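Dihydropteridine reductase (Caenorhabditis elegans, PDB 1OOE) reduces quinonoid dihydropteridines to their tetrahydro forms with NADH or NADPH, working as a homodimer of the short-chain dehydrogenase/reductase family. Local coordinates at the interface of chains A and B. Residues are numbered along the deposited sequence; one frame, centred on the assembly and turned at random. Chains: chain A/B, Dihydropteridine reductase.

Contact 1: the interface of chains A and B. Residues chain A 116, 157, 162-163; chain B 88-89, 141.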
ATOM      1  N   THR A 116      16.278  10.344   5.399  1.00 15.76           N
ATOM      2  CA  THR A 116      17.181  10.611   4.288  1.00 16.35           C
ATOM      3  C   THR A 116      17.797  11.994   4.440  1.00 16.34           C
ATOM      4  O   THR A 116      18.892  12.258   3.942  1.00 16.33           O
ATOM      5  CB  THR A 116      16.451  10.527   2.927  1.00 19.18           C
ATOM      6  OG1 THR A 116      15.404  11.503   2.879  1.00 23.50           O
ATOM      7  CG2 THR A 116      15.857   9.143   2.729  1.00 19.81           C
ATOM      8  N   LEU A 157      13.631   0.790   0.980  1.00  8.32           N
ATOM      9  CA  LEU A 157      14.569   1.629   1.726  1.00  9.68           C
ATOM     10  C   LEU A 157      15.874   0.913   2.076  1.00 10.91           C
ATOM     11  O   LEU A 157      16.943   1.535   2.113  1.00 10.95           O
ATOM     12  CB  LEU A 157      13.910   2.143   3.011  1.00  7.34           C
ATOM     13  CG  LEU A 157      12.713   3.081   2.837  1.00  8.17           C
ATOM     14  CD1 LEU A 157      12.059   3.321   4.184  1.00 10.07           C
ATOM     15  CD2 LEU A 157      13.163   4.400   2.217  1.00 11.42           C
ATOM     16  N   SER A 162      18.462   4.061  -2.110  1.00 12.78           N
ATOM     17  CA  SER A 162      17.083   4.356  -1.739  1.00 12.68           C
ATOM     18  C   SER A 162      17.003   5.787  -1.226  1.00 12.88           C
ATOM     19  O   SER A 162      15.934   6.391  -1.195  1.00 11.48           O
ATOM     20  CB  SER A 162      16.632   3.425  -0.626  1.00 12.82           C
ATOM     21  OG  SER A 162      17.285   3.782   0.581  1.00  9.77           O
ATOM     22  N   GLY A 163      18.145   6.319  -0.802  1.00 13.05           N
ATOM     23  CA  GLY A 163      18.177   7.669  -0.275  1.00 14.56           C
ATOM     24  C   GLY A 163      18.643   7.707   1.170  1.00 14.65           C
ATOM     25  O   GLY A 163      19.015   8.765   1.679  1.00 16.57           O
TER
ATOM     26  N   ALA B  88      13.657   7.871  -2.067  1.00 11.96           N
ATOM     27  CA  ALA B  88      13.279   8.655  -0.894  1.00 13.30           C
ATOM     28  C   ALA B  88      14.000  10.002  -0.819  1.00 15.18           C
ATOM     29  O   ALA B  88      13.558  10.911  -0.114  1.00 16.47           O
ATOM     30  CB  ALA B  88      13.531   7.855   0.380  1.00 13.63           C
ATOM     31  N   SER B  89      15.105  10.144  -1.542  1.00 14.73           N
ATOM     32  CA  SER B  89      15.834  11.407  -1.515  1.00 15.10           C
ATOM     33  C   SER B  89      15.320  12.374  -2.577  1.00 15.94           C
ATOM     34  O   SER B  89      15.680  13.556  -2.582  1.00 16.79           O
ATOM     35  CB  SER B  89      17.335  11.162  -1.707  1.00 15.05           C
ATOM     36  OG  SER B  89      17.602  10.516  -2.940  1.00 13.46           O
ATOM     37  N   ILE B 141       9.973   4.278  -5.222  1.00  8.85           N
ATOM     38  CA  ILE B 141       9.384   3.818  -3.973  1.00  7.35           C
ATOM     39  C   ILE B 141       7.868   3.968  -3.850  1.00  8.91           C
ATOM     40  O   ILE B 141       7.191   3.038  -3.401  1.00  6.95           O
ATOM     41  CB  ILE B 141      10.097   4.495  -2.785  1.00  6.60           C
ATOM     42  CG1 ILE B 141      11.586   4.119  -2.816  1.00  7.36           C
ATOM     43  CG2 ILE B 141       9.490   4.031  -1.467  1.00  7.22           C
ATOM     44  CD1 ILE B 141      12.407   4.700  -1.684  1.00 10.20           C
TER

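Contact 2: the interface of chains A and B. Residues chain A 94-95, 97-98; chain B 53-54, 57, 106.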
ATOM      1  N   VAL A  94     -14.092   1.555   2.031  1.00 10.95           N
ATOM      2  CA  VAL A  94     -13.224   2.596   1.484  1.00 11.41           C
ATOM      3  C   VAL A  94     -12.875   3.674   2.506  1.00 11.19           C
ATOM      4  O   VAL A  94     -11.715   4.087   2.614  1.00 11.71           O
ATOM      5  CB  VAL A  94     -13.862   3.257   0.240  1.00 10.77           C
ATOM      6  CG1 VAL A  94     -13.023   4.439  -0.213  1.00 10.76           C
ATOM      7  CG2 VAL A  94     -13.962   2.235  -0.889  1.00 13.23           C
ATOM      8  N   LYS A  95     -13.877   4.133   3.251  1.00 10.97           N
ATOM      9  CA  LYS A  95     -13.669   5.156   4.268  1.00 12.40           C
ATOM     10  C   LYS A  95     -12.549   4.749   5.222  1.00 13.56           C
ATOM     11  O   LYS A  95     -11.652   5.539   5.527  1.00 12.40           O
ATOM     12  CB  LYS A  95     -14.959   5.375   5.062  1.00 14.70           C
ATOM     13  CG  LYS A  95     -14.817   6.353   6.217  1.00 15.56           C
ATOM     14  CD  LYS A  95     -16.132   6.487   6.963  1.00 19.75           C
ATOM     15  CE  LYS A  95     -16.046   7.506   8.081  1.00 22.54           C
ATOM     16  NZ  LYS A  95     -17.330   7.577   8.836  1.00 25.35           N
ATOM     17  N   ALA A  97     -10.333   2.313   4.664  1.00 12.07           N
ATOM     18  CA  ALA A  97      -9.111   2.071   3.907  1.00 11.84           C
ATOM     19  C   ALA A  97      -8.360   3.400   3.806  1.00 11.70           C
ATOM     20  O   ALA A  97      -7.135   3.444   3.929  1.00 10.27           O
ATOM     21  CB  ALA A  97      -9.444   1.545   2.512  1.00 10.81           C
ATOM     22  N   ASP A  98      -9.112   4.478   3.592  1.00 10.71           N
ATOM     23  CA  ASP A  98      -8.547   5.820   3.481  1.00 11.28           C
ATOM     24  C   ASP A  98      -7.870   6.211   4.796  1.00 11.04           C
ATOM     25  O   ASP A  98      -6.737   6.702   4.806  1.00  9.88           O
ATOM     26  CB  ASP A  98      -9.663   6.813   3.132  1.00 10.75           C
ATOM     27  CG  ASP A  98      -9.172   8.242   3.000  1.00 12.94           C
ATOM     28  OD1 ASP A  98      -8.320   8.509   2.124  1.00 10.77           O
ATOM     29  OD2 ASP A  98      -9.654   9.101   3.772  1.00 15.78           O
TER
ATOM     30  N   TRP B  53     -11.147  10.032  -1.875  1.00 10.85           N
ATOM     31  CA  TRP B  53     -11.473   8.620  -2.058  1.00  9.89           C
ATOM     32  C   TRP B  53     -12.954   8.272  -1.869  1.00  9.83           C
ATOM     33  O   TRP B  53     -13.550   7.615  -2.724  1.00  9.72           O
ATOM     34  CB  TRP B  53     -10.613   7.765  -1.119  1.00  9.54           C
ATOM     35  CG  TRP B  53     -10.375   6.353  -1.594  1.00  8.05           C
ATOM     36  CD1 TRP B  53     -10.988   5.711  -2.636  1.00  9.36           C
ATOM     37  CD2 TRP B  53      -9.461   5.410  -1.024  1.00  9.59           C
ATOM     38  NE1 TRP B  53     -10.507   4.424  -2.747  1.00  7.47           N
ATOM     39  CE2 TRP B  53      -9.570   4.213  -1.770  1.00  8.90           C
ATOM     40  CE3 TRP B  53      -8.558   5.461   0.047  1.00  9.20           C
ATOM     41  CZ2 TRP B  53      -8.808   3.074  -1.479  1.00  9.05           C
ATOM     42  CZ3 TRP B  53      -7.799   4.330   0.338  1.00  9.01           C
ATOM     43  CH2 TRP B  53      -7.931   3.149  -0.425  1.00  9.66           C
ATOM     44  N   THR B  54     -13.545   8.705  -0.760  1.00 10.69           N
ATOM     45  CA  THR B  54     -14.953   8.406  -0.501  1.00 13.04           C
ATOM     46  C   THR B  54     -15.903   9.149  -1.437  1.00 12.17           C
ATOM     47  O   THR B  54     -16.979   8.640  -1.771  1.00 12.23           O
ATOM     48  CB  THR B  54     -15.333   8.710   0.964  1.00 14.22           C
ATOM     49  OG1 THR B  54     -14.967  10.056   1.293  1.00 17.46           O
ATOM     50  CG2 THR B  54     -14.628   7.740   1.897  1.00 15.80           C
ATOM     51  N   GLU B  57     -15.760   7.204  -4.596  1.00 11.51           N
ATOM     52  CA  GLU B  57     -16.511   5.962  -4.456  1.00 11.69           C
ATOM     53  C   GLU B  57     -18.004   6.214  -4.626  1.00 11.55           C
ATOM     54  O   GLU B  57     -18.665   5.555  -5.432  1.00 11.57           O
ATOM     55  CB  GLU B  57     -16.266   5.315  -3.085  1.00 11.79           C
ATOM     56  CG  GLU B  57     -17.188   4.117  -2.818  1.00 12.22           C
ATOM     57  CD  GLU B  57     -17.155   3.629  -1.381  1.00 13.24           C
ATOM     58  OE1 GLU B  57     -16.958   4.457  -0.471  1.00 13.28           O
ATOM     59  OE2 GLU B  57     -17.346   2.413  -1.161  1.00 14.18           O
ATOM     60  N   TRP B 106      -6.658   3.517  -5.031  1.00  9.55           N
ATOM     61  CA  TRP B 106      -8.032   4.016  -5.001  1.00  7.49           C
ATOM     62  C   TRP B 106      -8.918   3.337  -6.045  1.00  8.61           C
ATOM     63  O   TRP B 106     -10.043   2.917  -5.745  1.00  8.07           O
ATOM     64  CB  TRP B 106      -8.053   5.537  -5.216  1.00  7.64           C
ATOM     65  CG  TRP B 106      -7.561   6.338  -4.033  1.00  8.74           C
ATOM     66  CD1 TRP B 106      -6.765   5.897  -3.014  1.00  9.03           C
ATOM     67  CD2 TRP B 106      -7.804   7.728  -3.779  1.00  9.33           C
ATOM     68  NE1 TRP B 106      -6.494   6.928  -2.140  1.00 10.27           N
ATOM     69  CE2 TRP B 106      -7.120   8.062  -2.587  1.00 10.14           C
ATOM     70  CE3 TRP B 106      -8.532   8.726  -4.442  1.00 12.40           C
ATOM     71  CZ2 TRP B 106      -7.142   9.354  -2.044  1.00 10.64           C
ATOM     72  CZ3 TRP B 106      -8.555  10.015  -3.900  1.00 11.27           C
ATOM     73  CH2 TRP B 106      -7.864  10.313  -2.714  1.00 11.30           C
TER
HETATM   74  O   HOH W   1     -16.695   3.868   2.224  1.00 11.57           O
HETATM   75  O   HOH W   2     -17.152   0.996   1.068  1.00 13.41           O
HETATM   76  O   HOH W   3      -9.419  10.569   0.531  1.00 14.44           O

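Contact 1: the interface of chains A and B
The closing turns of two chain A helices, 93-118 with A:Thr116 and 141-158 with A:Leu157, join the loop at A:Ser162 and A:Gly163 in receiving the B:Ala88-B:Ser89 loop and B:Ile141, the first residue of chain B's helix 141-158. The polar anchor is a backbone hydrogen bond: B:Ala88 N donates to A:Ser162 O over 2.9 Å. Behind it, the A:Ser162 hydroxyl OG donates to A:Leu157 O at 2.7 Å, approaching tilted from the carbonyl plane, and so ties the loop back to the helix it leaves.

The B:Ala88 methyl meets two side chains of chain A, which come to it from directions roughly at right angles. A:Thr116 turns its methyl CG2 toward it, to 3.5 Å of CB; with CG2 opposite the carbonyl carbon, OG1 takes the position between N and C (chi1 61°). From the other direction, A:Leu157 brings up its CD2 branch, which lies 3.9 Å from B:Ala88 CB. A:Leu157 CD2 also lies 4.0 Å from B:Ile141 CD1, at the tip of that side chain, the two side chains crossing at about a right angle. Farther along the loop, B:Ser89 lays CB and OG beside A:Gly163, with CB 3.9 Å from the glycine CA; A:Gly163 has a positive phi (119°), a backbone shape that glycine adopts easily.

This small patch lies at the edge of the dimer interface, where the ends of the long helices of one subunit support the loop that leads into helix 93-118 of the other.

Contact 2: the interface of chains A and B
The opening turns of chain A's helix 93-118 (A:Val94 to A:Asp98) pack against the start of chain B's helix 53-68, with B:Trp106 of chain B's own helix 93-118 behind. A:Val94 is the knob. Its CG1, anti to the backbone N (chi1 173°), stands over one face of the B:Trp53 indole, 3.4 Å from the centroid of the five-membered ring, a CH-pi contact. On the opposite face B:Trp106 sets its CD1 3.3 Å above the plane, so the indole is clamped between its own subunit and the partner. The six-membered part runs along the helix backbone: B:Trp53 CE3 is 3.5 Å from A:Asp98 CA, and its CH2 meets the A:Ala97 methyl CB. The A:Asp98 carboxylate stands nearly perpendicular to the indole (87°), its OD1 at the ring's edge.

The other branch of A:Val94, CG2, slides against the B:Glu57 carboxylate, 3.5 Å from CD. Next to it B:Thr54 rests its methyl CG2 on the backbone of A:Lys95, 3.6 Å from CA.

Waters carry the polar traffic. B:Glu57 OE1 and OE2 each hold one, at 2.8 and 2.6 Å, and these waters bond to each other and to the backbone N of A:Lys95 and A:Val94. A third water joins A:Asp98 OD1 to B:Trp53 N. Each helix start thus meets a carboxylate of the other chain through water, an arrangement probably favourable to both helix dipoles.

A serine in place of B:Trp53 would probably leave A:Val94 CG1 and the A:Asp98 backbone facing a gap, and would take away the indole face on which B:Trp106 CD1 rests.

The patch helps fasten the homodimer, holding helix 53-68 of one subunit on the long interface helix of the other.

Contact 1 and contact 2 lie about 27 Å apart, measured between the centres of their C-alpha atoms, and chain A's helix 93-118 spans the distance: its first turns serve contact 2 and its last turn contact 1. In chain B the same long helix supplies a backing residue to contact 2, while the loop ahead of it enters contact 1. Because the interface is two-fold symmetric, each patch recurs with the chains exchanged, so both ends of both long helices are held. Helix 141-158, which carries the family's catalytic Tyr-x-x-x-Lys motif, also takes part in contact 1, placing dimer packing close to the catalytic framework.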